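Local coordinates for Alpha/beta hydrolase (Legionella pneumophila subsp. pneumophila str. Philadelphia 1, PDB 4EZI), which is of unknown function but has an alpha/beta-hydrolase fold and may act as a lipase, hydrolysing ester bonds of triacylglycerols, at residues 100-111 with 359-370. Residues are numbered along the deposited sequence; the frame is centred on the assembly and turned at random. Where two conformers were deposited one is given.
Sequences IYLAAYGNSAGY and LKEQVDFFKQFE
Tyr-105 and Leu-359 pack as reciprocal knobs into holes between two nearly parallel helices on the sheet of an alpha/beta-hydrolase fold. The helix axes cross at -19° and lie 10.4 Å apart. The Tyr-105 side chain sits among Leu-359, Gln-362, Val-363 and Phe-366. Leu-359 enters the gap bounded by Ile-100, Tyr-101, Ala-104 and Tyr-105. Its CG is anti to the backbone N (chi1 -179°), and its CD2 branch reaches Ile-100 CG1 at 3.9 Å. Val-363 CG2 approaches the Tyr-105 ring obliquely, with CE1 at 3.8 Å. Phe-366 CD2 and Tyr-105 CE1 meet edge to edge, each near the plane of the other ring. Tyr-105 OH donates a weak hydrogen bond to Gln-362 OE1 (3.0 Å), with ring and amide planes turned 43° apart. The Gln-362 amide is held further by NE2, which bonds to the carbonyls of Ala-195 and Gly-167. Gly-167 belongs to a probable nucleophile elbow, so Gln-362 ties this helix to the strand end leading into it.

Beyond the first helix, the turn at Ala-109 to Tyr-111 is tied to the last turn of helix 355-370 by polar groups. Lys-367 NZ donates to Ala-109 O at 2.9 Å, in the carbonyl plane and on a lone pair. A bend at chi2 turns the lysine chain back to the turn, where CE packs against Ala-109 CB. NZ also forms a salt bridge with Glu-370 OE1 (2.8 Å). Tyr-164 of the underlying strand 162-168 stacks on Tyr-111 and meets the Phe-366 ring. Water 2 lies within hydrogen-bonding distance of both Ala-109 O and Glu-370 OE2. Glu-370 OE1 takes two donors: Lys-367 NZ on its syn side, and Tyr-111 OH at 2.7 Å from above the carboxylate plane.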
ATOM      1  N   ILE A 100      -4.382   8.541 -11.650  1.00  7.63           N
ATOM      2  CA  ILE A 100      -5.564   7.705 -11.639  1.00  8.09           C
ATOM      3  C   ILE A 100      -6.194   7.601 -10.246  1.00  7.11           C
ATOM      4  O   ILE A 100      -7.420   7.505 -10.133  1.00  8.27           O
ATOM      5  CB  ILE A 100      -5.248   6.287 -12.213  1.00  9.86           C
ATOM      6  CG1 ILE A 100      -6.508   5.550 -12.580  1.00 11.44           C
ATOM      7  CG2 ILE A 100      -4.335   5.487 -11.297  1.00 10.08           C
ATOM      8  CD1 ILE A 100      -7.280   6.180 -13.757  1.00 12.47           C
ATOM      9  N   TYR A 101      -5.381   7.616  -9.200  1.00  7.29           N
ATOM     10  CA  TYR A 101      -5.888   7.517  -7.830  1.00  8.03           C
ATOM     11  C   TYR A 101      -6.658   8.761  -7.450  1.00  7.72           C
ATOM     12  O   TYR A 101      -7.756   8.686  -6.906  1.00  8.17           O
ATOM     13  CB  TYR A 101      -4.761   7.212  -6.827  1.00  7.57           C
ATOM     14  CG  TYR A 101      -3.915   6.074  -7.309  1.00  9.05           C
ATOM     15  CD1 TYR A 101      -4.393   4.789  -7.270  1.00  8.93           C
ATOM     16  CD2 TYR A 101      -2.674   6.290  -7.879  1.00 10.75           C
ATOM     17  CE1 TYR A 101      -3.668   3.705  -7.824  1.00 10.89           C
ATOM     18  CE2 TYR A 101      -1.948   5.255  -8.434  1.00 12.51           C
ATOM     19  CZ  TYR A 101      -2.438   3.968  -8.402  1.00 11.86           C
ATOM     20  OH  TYR A 101      -1.696   2.960  -8.970  1.00 15.46           O
ATOM     21  N   LEU A 102      -6.113   9.921  -7.786  1.00  6.98           N
ATOM     22  CA  LEU A 102      -6.817  11.184  -7.572  1.00  7.42           C
ATOM     23  C   LEU A 102      -8.113  11.267  -8.385  1.00  7.08           C
ATOM     24  O   LEU A 102      -9.161  11.663  -7.876  1.00  7.92           O
ATOM     25  CB  LEU A 102      -5.935  12.372  -7.936  1.00  7.49           C
ATOM     26  CG  LEU A 102      -4.673  12.547  -7.112  1.00  8.51           C
ATOM     27  CD1 LEU A 102      -3.987  13.823  -7.566  1.00  9.57           C
ATOM     28  CD2 LEU A 102      -4.978  12.612  -5.603  1.00 10.99           C
ATOM     29  N   ALA A 103      -8.034  10.847  -9.642  1.00  7.27           N
ATOM     30  CA  ALA A 103      -9.163  10.942 -10.540  1.00  7.22           C
ATOM     31  C   ALA A 103     -10.326  10.084 -10.056  1.00  7.80           C
ATOM     32  O   ALA A 103     -11.480  10.512 -10.051  1.00  9.27           O
ATOM     33  CB  ALA A 103      -8.741  10.586 -11.954  1.00  8.81           C
ATOM     34  N   ALA A 104     -10.015   8.848  -9.681  1.00  7.89           N
ATOM     35  CA  ALA A 104     -11.055   7.912  -9.279  1.00  8.80           C
ATOM     36  C   ALA A 104     -11.657   8.277  -7.921  1.00  7.47           C
ATOM     37  O   ALA A 104     -12.869   8.348  -7.773  1.00  9.33           O
ATOM     38  CB  ALA A 104     -10.480   6.481  -9.287  1.00  9.43           C
ATOM     39  N   TYR A 105     -10.799   8.474  -6.929  1.00  8.20           N
ATOM     40  CA  TYR A 105     -11.259   8.686  -5.564  1.00  8.07           C
ATOM     41  C   TYR A 105     -11.670  10.110  -5.250  1.00  8.21           C
ATOM     42  O   TYR A 105     -12.534  10.316  -4.390  1.00  9.86           O
ATOM     43  CB  TYR A 105     -10.180   8.246  -4.573  1.00  8.12           C
ATOM     44  CG  TYR A 105      -9.998   6.755  -4.458  1.00  8.98           C
ATOM     45  CD1 TYR A 105     -11.001   5.965  -3.936  1.00  9.35           C
ATOM     46  CD2 TYR A 105      -8.810   6.121  -4.842  1.00 10.32           C
ATOM     47  CE1 TYR A 105     -10.854   4.589  -3.809  1.00  9.98           C
ATOM     48  CE2 TYR A 105      -8.645   4.746  -4.731  1.00 10.46           C
ATOM     49  CZ  TYR A 105      -9.667   3.984  -4.211  1.00 10.06           C
ATOM     50  OH  TYR A 105      -9.537   2.616  -4.034  1.00 11.59           O
ATOM     51  N   GLY A 106     -11.010  11.065  -5.893  1.00  8.48           N
ATOM     52  CA  GLY A 106     -11.207  12.477  -5.634  1.00  8.69           C
ATOM     53  C   GLY A 106     -12.111  13.126  -6.658  1.00  8.27           C
ATOM     54  O   GLY A 106     -13.247  13.515  -6.339  1.00  9.62           O
ATOM     55  N   ASN A 107     -11.632  13.255  -7.895  1.00  8.26           N
ATOM     56  CA  ASN A 107     -12.427  13.967  -8.899  1.00  9.06           C
ATOM     57  C   ASN A 107     -13.753  13.304  -9.188  1.00  8.41           C
ATOM     58  O   ASN A 107     -14.730  14.005  -9.436  1.00  9.68           O
ATOM     59  CB  ASN A 107     -11.674  14.180 -10.203  1.00  8.50           C
ATOM     60  CG  ASN A 107     -10.348  14.862 -10.018  1.00  8.31           C
ATOM     61  OD1 ASN A 107      -9.377  14.212  -9.675  1.00  8.81           O
ATOM     62  ND2 ASN A 107     -10.290  16.166 -10.293  1.00  9.14           N
ATOM     63  N   SER A 108     -13.800  11.973  -9.183  1.00  8.86           N
ATOM     64  CA  SER A 108     -15.038  11.241  -9.410  1.00  9.00           C
ATOM     65  C   SER A 108     -15.771  10.966  -8.099  1.00  9.77           C
ATOM     66  O   SER A 108     -16.884  11.475  -7.896  1.00 10.86           O
ATOM     67  CB  SER A 108     -14.796   9.935 -10.190  1.00  9.59           C
ATOM     68  OG  SER A 108     -16.005   9.227 -10.332  1.00 10.47           O
ATOM     69  N   ALA A 109     -15.171  10.179  -7.200  1.00  8.87           N
ATOM     70  CA  ALA A 109     -15.937   9.734  -6.025  1.00  9.74           C
ATOM     71  C   ALA A 109     -16.208  10.852  -5.034  1.00 10.09           C
ATOM     72  O   ALA A 109     -17.123  10.741  -4.230  1.00 11.20           O
ATOM     73  CB  ALA A 109     -15.232   8.541  -5.336  1.00 10.58           C
ATOM     74  N   GLY A 110     -15.424  11.921  -5.079  1.00 10.00           N
ATOM     75  CA  GLY A 110     -15.614  13.067  -4.200  1.00 10.27           C
ATOM     76  C   GLY A 110     -15.068  12.937  -2.786  1.00  9.90           C
ATOM     77  O   GLY A 110     -15.491  13.662  -1.904  1.00 11.89           O
ATOM     78  N   TYR A 111     -14.095  12.050  -2.588  1.00  9.25           N
ATOM     79  CA  TYR A 111     -13.500  11.856  -1.287  1.00  8.61           C
ATOM     80  C   TYR A 111     -12.246  12.697  -1.141  1.00  8.51           C
ATOM     81  O   TYR A 111     -11.501  12.922  -2.106  1.00  8.98           O
ATOM     82  CB  TYR A 111     -13.134  10.378  -1.063  1.00  9.07           C
ATOM     83  CG  TYR A 111     -14.274   9.376  -1.235  1.00  8.81           C
ATOM     84  CD1 TYR A 111     -15.584   9.692  -0.905  1.00 11.02           C
ATOM     85  CD2 TYR A 111     -14.021   8.111  -1.719  1.00 10.31           C
ATOM     86  CE1 TYR A 111     -16.607   8.759  -1.045  1.00 12.10           C
ATOM     87  CE2 TYR A 111     -15.014   7.185  -1.869  1.00 11.09           C
ATOM     88  CZ  TYR A 111     -16.317   7.506  -1.545  1.00 12.51           C
ATOM     89  OH  TYR A 111     -17.309   6.555  -1.695  1.00 13.58           O
ATOM     90  N   LEU A 359      -9.115  -1.261  -8.888  1.00  7.55           N
ATOM     91  CA  LEU A 359      -9.455   0.087  -8.421  1.00  7.87           C
ATOM     92  C   LEU A 359     -10.955   0.373  -8.575  1.00  8.64           C
ATOM     93  O   LEU A 359     -11.578   0.977  -7.697  1.00  8.86           O
ATOM     94  CB  LEU A 359      -8.566   1.130  -9.120  0.50  8.29           C
ATOM     95  CG  LEU A 359      -8.705   2.626  -8.779  0.50  8.01           C
ATOM     96  CD1 LEU A 359      -8.659   2.898  -7.303  0.50  9.98           C
ATOM     97  CD2 LEU A 359      -7.626   3.437  -9.506  0.50 10.66           C
ATOM     98  N   LYS A 360     -11.517  -0.023  -9.711  1.00  8.49           N
ATOM     99  CA  LYS A 360     -12.954   0.195  -9.957  1.00  9.75           C
ATOM    100  C   LYS A 360     -13.799  -0.527  -8.910  1.00  9.69           C
ATOM    101  O   LYS A 360     -14.757   0.044  -8.375  1.00 10.76           O
ATOM    102  CB  LYS A 360     -13.313  -0.263 -11.375  1.00 10.14           C
ATOM    103  CG  LYS A 360     -14.771  -0.086 -11.770  1.00 15.49           C
ATOM    104  CD  LYS A 360     -15.301   1.298 -11.581  1.00 21.42           C
ATOM    105  CE  LYS A 360     -16.651   1.513 -12.328  1.00 22.47           C
ATOM    106  NZ  LYS A 360     -17.485   0.269 -12.390  1.00 26.53           N
ATOM    107  N   GLU A 361     -13.421  -1.759  -8.589  1.00  8.87           N
ATOM    108  CA  GLU A 361     -14.107  -2.498  -7.539  1.00  9.79           C
ATOM    109  C   GLU A 361     -14.009  -1.822  -6.190  1.00  9.10           C
ATOM    110  O   GLU A 361     -14.970  -1.836  -5.410  1.00  9.83           O
ATOM    111  CB  GLU A 361     -13.621  -3.929  -7.437  1.00  9.83           C
ATOM    112  CG  GLU A 361     -13.827  -4.792  -8.676  1.00 11.99           C
ATOM    113  CD  GLU A 361     -15.280  -5.007  -9.099  1.00 21.25           C
ATOM    114  OE1 GLU A 361     -16.198  -4.956  -8.259  1.00 21.80           O
ATOM    115  OE2 GLU A 361     -15.493  -5.270 -10.305  1.00 26.21           O
ATOM    116  N   GLN A 362     -12.839  -1.274  -5.873  1.00  8.42           N
ATOM    117  CA  GLN A 362     -12.667  -0.569  -4.599  1.00  8.73           C
ATOM    118  C   GLN A 362     -13.616   0.620  -4.501  1.00  9.01           C
ATOM    119  O   GLN A 362     -14.313   0.779  -3.504  1.00  9.81           O
ATOM    120  CB  GLN A 362     -11.205  -0.111  -4.428  1.00  8.93           C
ATOM    121  CG  GLN A 362     -10.245  -1.269  -4.257  1.00  8.55           C
ATOM    122  CD  GLN A 362      -8.787  -0.850  -4.363  1.00  7.60           C
ATOM    123  OE1 GLN A 362      -8.438   0.082  -5.081  1.00  8.76           O
ATOM    124  NE2 GLN A 362      -7.913  -1.543  -3.644  1.00  7.85           N
ATOM    125  N   VAL A 363     -13.627   1.451  -5.532  1.00  8.74           N
ATOM    126  CA  VAL A 363     -14.526   2.613  -5.546  1.00  9.70           C
ATOM    127  C   VAL A 363     -15.992   2.193  -5.379  1.00 10.32           C
ATOM    128  O   VAL A 363     -16.737   2.767  -4.600  1.00 10.73           O
ATOM    129  CB  VAL A 363     -14.375   3.479  -6.846  1.00 10.72           C
ATOM    130  CG1 VAL A 363     -15.438   4.620  -6.876  1.00 14.24           C
ATOM    131  CG2 VAL A 363     -12.960   4.028  -6.977  1.00 13.01           C
ATOM    132  N   ASP A 364     -16.382   1.159  -6.115  1.00 10.57           N
ATOM    133  CA  ASP A 364     -17.764   0.684  -6.056  1.00 11.00           C
ATOM    134  C   ASP A 364     -18.126   0.152  -4.665  1.00 10.94           C
ATOM    135  O   ASP A 364     -19.243   0.357  -4.181  1.00 12.11           O
ATOM    136  CB  ASP A 364     -18.013  -0.375  -7.107  1.00 12.39           C
ATOM    137  CG  ASP A 364     -18.091   0.176  -8.510  1.00 16.69           C
ATOM    138  OD1 ASP A 364     -18.296   1.391  -8.699  1.00 18.14           O
ATOM    139  OD2 ASP A 364     -17.997  -0.646  -9.447  1.00 18.62           O
ATOM    140  N   PHE A 365     -17.195  -0.543  -4.027  1.00 10.31           N
ATOM    141  CA  PHE A 365     -17.397  -1.026  -2.671  1.00 10.13           C
ATOM    142  C   PHE A 365     -17.592   0.126  -1.691  1.00  8.97           C
ATOM    143  O   PHE A 365     -18.515   0.106  -0.871  1.00 11.52           O
ATOM    144  CB  PHE A 365     -16.211  -1.886  -2.259  1.00 10.24           C
ATOM    145  CG  PHE A 365     -16.389  -2.655  -0.982  1.00 10.22           C
ATOM    146  CD1 PHE A 365     -17.330  -3.665  -0.880  1.00 11.05           C
ATOM    147  CD2 PHE A 365     -15.592  -2.387   0.117  1.00 10.23           C
ATOM    148  CE1 PHE A 365     -17.452  -4.410   0.287  1.00 10.76           C
ATOM    149  CE2 PHE A 365     -15.719  -3.101   1.288  1.00 11.53           C
ATOM    150  CZ  PHE A 365     -16.646  -4.131   1.364  1.00 11.53           C
ATOM    151  N   PHE A 366     -16.761   1.148  -1.799  1.00  9.29           N
ATOM    152  CA  PHE A 366     -16.884   2.294  -0.921  1.00  9.75           C
ATOM    153  C   PHE A 366     -18.192   3.039  -1.137  1.00 11.15           C
ATOM    154  O   PHE A 366     -18.860   3.446  -0.177  1.00 11.71           O
ATOM    155  CB  PHE A 366     -15.689   3.234  -1.082  1.00  9.54           C
ATOM    156  CG  PHE A 366     -14.380   2.609  -0.665  1.00  9.04           C
ATOM    157  CD1 PHE A 366     -14.346   1.491   0.176  1.00  8.94           C
ATOM    158  CD2 PHE A 366     -13.183   3.110  -1.149  1.00  9.40           C
ATOM    159  CE1 PHE A 366     -13.158   0.935   0.550  1.00  9.19           C
ATOM    160  CE2 PHE A 366     -11.967   2.544  -0.762  1.00  9.92           C
ATOM    161  CZ  PHE A 366     -11.954   1.456   0.085  1.00  9.71           C
ATOM    162  N   LYS A 367     -18.609   3.157  -2.382  1.00 10.13           N
ATOM    163  CA  LYS A 367     -19.889   3.805  -2.675  1.00 11.17           C
ATOM    164  C   LYS A 367     -21.065   3.056  -2.030  1.00 11.68           C
ATOM    165  O   LYS A 367     -22.009   3.682  -1.528  1.00 12.70           O
ATOM    166  CB  LYS A 367     -20.084   3.941  -4.177  1.00 11.94           C
ATOM    167  CG  LYS A 367     -19.210   5.022  -4.818  1.00 12.03           C
ATOM    168  CD  LYS A 367     -19.774   6.412  -4.533  1.00 12.90           C
ATOM    169  CE  LYS A 367     -18.750   7.498  -4.775  1.00 12.04           C
ATOM    170  NZ  LYS A 367     -19.268   8.824  -4.306  1.00 12.86           N
ATOM    171  N   GLN A 368     -20.995   1.722  -2.010  1.00 12.18           N
ATOM    172  CA  GLN A 368     -22.019   0.911  -1.377  1.00 11.84           C
ATOM    173  C   GLN A 368     -22.165   1.286   0.085  1.00 12.11           C
ATOM    174  O   GLN A 368     -23.282   1.411   0.582  1.00 13.83           O
ATOM    175  CB  GLN A 368     -21.695  -0.572  -1.525  1.00 14.23           C
ATOM    176  CG  GLN A 368     -22.715  -1.489  -0.885  1.00 18.19           C
ATOM    177  CD  GLN A 368     -22.395  -2.959  -1.065  1.00 24.43           C
ATOM    178  OE1 GLN A 368     -21.668  -3.350  -1.983  1.00 27.91           O
ATOM    179  NE2 GLN A 368     -22.959  -3.785  -0.185  1.00 27.90           N
ATOM    180  N   PHE A 369     -21.050   1.471   0.776  1.00 11.08           N
ATOM    181  CA  PHE A 369     -21.071   1.799   2.186  1.00 12.25           C
ATOM    182  C   PHE A 369     -21.217   3.282   2.476  1.00 12.13           C
ATOM    183  O   PHE A 369     -21.649   3.649   3.571  1.00 14.13           O
ATOM    184  CB  PHE A 369     -19.938   1.070   2.930  1.00 12.15           C
ATOM    185  CG  PHE A 369     -20.183  -0.390   2.950  1.00 12.12           C
ATOM    186  CD1 PHE A 369     -21.165  -0.894   3.792  1.00 12.86           C
ATOM    187  CD2 PHE A 369     -19.595  -1.245   2.018  1.00 12.39           C
ATOM    188  CE1 PHE A 369     -21.508  -2.220   3.741  1.00 13.75           C
ATOM    189  CE2 PHE A 369     -19.928  -2.585   1.983  1.00 14.97           C
ATOM    190  CZ  PHE A 369     -20.889  -3.063   2.853  1.00 15.16           C
ATOM    191  N   GLU A 370     -20.937   4.125   1.493  1.00 12.31           N
ATOM    192  CA  GLU A 370     -21.238   5.551   1.594  1.00 11.95           C
ATOM    193  C   GLU A 370     -22.746   5.780   1.717  1.00 12.30           C
ATOM    194  O   GLU A 370     -23.179   6.641   2.475  1.00 13.76           O
ATOM    195  CB  GLU A 370     -20.712   6.265   0.341  1.00 11.57           C
ATOM    196  CG  GLU A 370     -20.956   7.774   0.348  1.00 12.97           C
ATOM    197  CD  GLU A 370     -20.252   8.519  -0.815  1.00 13.79           C
ATOM    198  OE1 GLU A 370     -19.720   7.877  -1.733  1.00 14.73           O
ATOM    199  OE2 GLU A 370     -20.228   9.757  -0.789  1.00 23.68           O
TER
HETATM  200  O   HOH W   1     -19.397  11.171  -6.565  1.00 17.90           O
HETATM  201  O   HOH W   2     -18.730  11.547  -2.139  1.00 18.43           O